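Side-chain contact in single-stranded DNA-binding protein (Thermoanaerobacter tengcongensis, PDB 4GS3), which probably binds single-stranded DNA through the oligonucleotide/oligosaccharide-binding (OB) domain that makes up this N-terminal piece of the longer protein: residues K19-L24 against K49-I54. Sequence-based numbering, arbitrary orientation.
Sequences KVFTPL and KDYLPI
Two first torsions bring Phe-21 and Tyr-51 together: Phe-21 has CG anti to its own backbone N (chi1 -170°), which carries the ring out beside Tyr-51, whereas Tyr-51 has CG anti to its carbonyl carbon (chi1 -65°), which swings the phenol across to meet it. The CA atoms of the two residues stay 8.0 Å apart. One corner of the phenol does most of the touching. CE1 of Tyr-51 sits 3.3 Å above the phenyl plane, over the middle of the Phe-21 ring, and is also 3.3 Å from CE2 of Phe-21. Next to it, CD1 of Tyr-51 lies 3.6 Å from CD2 of Phe-21. The ring planes meet at 37° with centroids 4.5 Å apart, an oblique aromatic pair. The phenol oxygen hydrogen-bonds to the carboxylate of Glu-41, which should limit swinging of the ring; Glu-41 also touches the Phe-21 side chain, so one residue of strand 33-43 serves both partners. Strand 33-43 pairs antiparallel with both 14-20, which ends just before Phe-21, and 49-57, which carries Tyr-51, and the backbone of Phe-21 is hydrogen-bonded to that of Ile-39 on it. The pair thus illustrates how side chains reach across an intervening strand, here on the exposed surface of the domain. Surface aromatics on the curled beta-sheet of an OB fold are a familiar feature of single-stranded DNA-binding proteins, where such rings commonly stack on bases; the exposure of this pair is compatible with such a role but does not establish it.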
# COMPACT_ATOMS: atom_id res chain seq x y z
N LYS A 19 4.66 7.49 3.71
CA LYS A 19 3.55 7.80 4.59
C LYS A 19 2.23 7.58 3.91
O LYS A 19 2.03 7.88 2.73
CB LYS A 19 3.62 9.26 5.07
CG LYS A 19 4.74 9.44 6.11
CD LYS A 19 4.86 10.79 6.68
CE LYS A 19 6.12 10.96 7.54
NZ LYS A 19 5.91 12.20 8.34
N VAL A 20 1.26 7.05 4.65
CA VAL A 20 -0.10 6.91 4.17
C VAL A 20 -0.60 8.30 3.83
O VAL A 20 -0.63 9.18 4.72
CB VAL A 20 -0.99 6.21 5.21
CG1 VAL A 20 -2.45 6.15 4.74
CG2 VAL A 20 -0.46 4.81 5.55
N PHE A 21 -1.00 8.52 2.60
CA PHE A 21 -1.35 9.85 2.08
C PHE A 21 -2.83 10.03 1.90
O PHE A 21 -3.38 11.11 2.11
CB PHE A 21 -0.58 10.08 0.80
CG PHE A 21 -0.65 11.52 0.27
CD1 PHE A 21 -0.06 12.54 0.99
CD2 PHE A 21 -1.29 11.78 -0.93
CE1 PHE A 21 -0.12 13.85 0.45
CE2 PHE A 21 -1.33 13.07 -1.41
CZ PHE A 21 -0.76 14.09 -0.72
N THR A 22 -3.52 8.99 1.46
CA THR A 22 -4.96 8.96 1.41
C THR A 22 -5.42 7.76 2.26
O THR A 22 -4.67 6.82 2.45
CB THR A 22 -5.48 8.83 -0.02
OG1 THR A 22 -5.16 7.52 -0.53
CG2 THR A 22 -4.94 9.91 -0.95
N PRO A 23 -6.64 7.81 2.80
CA PRO A 23 -7.05 6.75 3.74
C PRO A 23 -7.31 5.41 3.04
O PRO A 23 -7.65 5.33 1.88
CB PRO A 23 -8.30 7.27 4.36
CG PRO A 23 -8.81 8.24 3.38
CD PRO A 23 -7.66 8.87 2.71
N LEU A 24 -7.25 4.37 3.84
CA LEU A 24 -7.63 3.05 3.32
C LEU A 24 -9.09 3.09 2.90
O LEU A 24 -10.00 3.44 3.65
CB LEU A 24 -7.37 1.95 4.34
CG LEU A 24 -5.97 1.30 4.23
CD1 LEU A 24 -4.94 2.36 4.60
CD2 LEU A 24 -5.94 0.06 5.08
N LYS A 49 7.93 14.27 -4.35
CA LYS A 49 7.25 13.08 -3.87
C LYS A 49 6.70 12.26 -5.01
O LYS A 49 6.21 12.80 -6.00
CB LYS A 49 6.07 13.44 -2.97
CG LYS A 49 6.38 14.45 -1.89
CD LYS A 49 7.34 13.93 -0.88
CE LYS A 49 7.33 14.81 0.37
NZ LYS A 49 8.10 16.06 0.07
N ASP A 50 6.72 10.94 -4.83
CA ASP A 50 5.93 10.01 -5.62
C ASP A 50 4.70 9.59 -4.85
O ASP A 50 4.78 9.39 -3.64
CB ASP A 50 6.78 8.81 -6.03
CG ASP A 50 7.86 9.23 -7.01
OD1 ASP A 50 7.49 9.64 -8.14
OD2 ASP A 50 9.08 9.15 -6.68
N TYR A 51 3.58 9.48 -5.54
CA TYR A 51 2.31 9.11 -4.98
C TYR A 51 1.92 7.76 -5.59
O TYR A 51 1.62 7.68 -6.78
CB TYR A 51 1.22 10.16 -5.28
CG TYR A 51 1.61 11.44 -4.57
CD1 TYR A 51 1.48 11.54 -3.19
CD2 TYR A 51 2.09 12.53 -5.24
CE1 TYR A 51 1.79 12.66 -2.48
CE2 TYR A 51 2.47 13.71 -4.54
CZ TYR A 51 2.31 13.73 -3.17
OH TYR A 51 2.67 14.83 -2.44
N LEU A 52 2.00 6.71 -4.78
CA LEU A 52 2.01 5.35 -5.27
C LEU A 52 0.83 4.56 -4.75
O LEU A 52 0.48 4.65 -3.58
CB LEU A 52 3.31 4.65 -4.92
CG LEU A 52 4.54 5.40 -5.40
CD1 LEU A 52 5.82 4.74 -4.99
CD2 LEU A 52 4.56 5.59 -6.91
N PRO A 53 0.20 3.78 -5.62
CA PRO A 53 -0.99 3.00 -5.23
C PRO A 53 -0.62 1.71 -4.53
O PRO A 53 0.21 0.93 -5.01
CB PRO A 53 -1.62 2.69 -6.57
CG PRO A 53 -0.43 2.54 -7.51
CD PRO A 53 0.52 3.60 -7.04
N ILE A 54 -1.26 1.48 -3.39
CA ILE A 54 -1.09 0.27 -2.61
C ILE A 54 -2.45 -0.44 -2.49
O ILE A 54 -3.48 0.22 -2.31
CB ILE A 54 -0.56 0.56 -1.19
CG1 ILE A 54 0.59 1.59 -1.18
CG2 ILE A 54 -0.16 -0.71 -0.49
CD1 ILE A 54 1.83 1.22 -1.95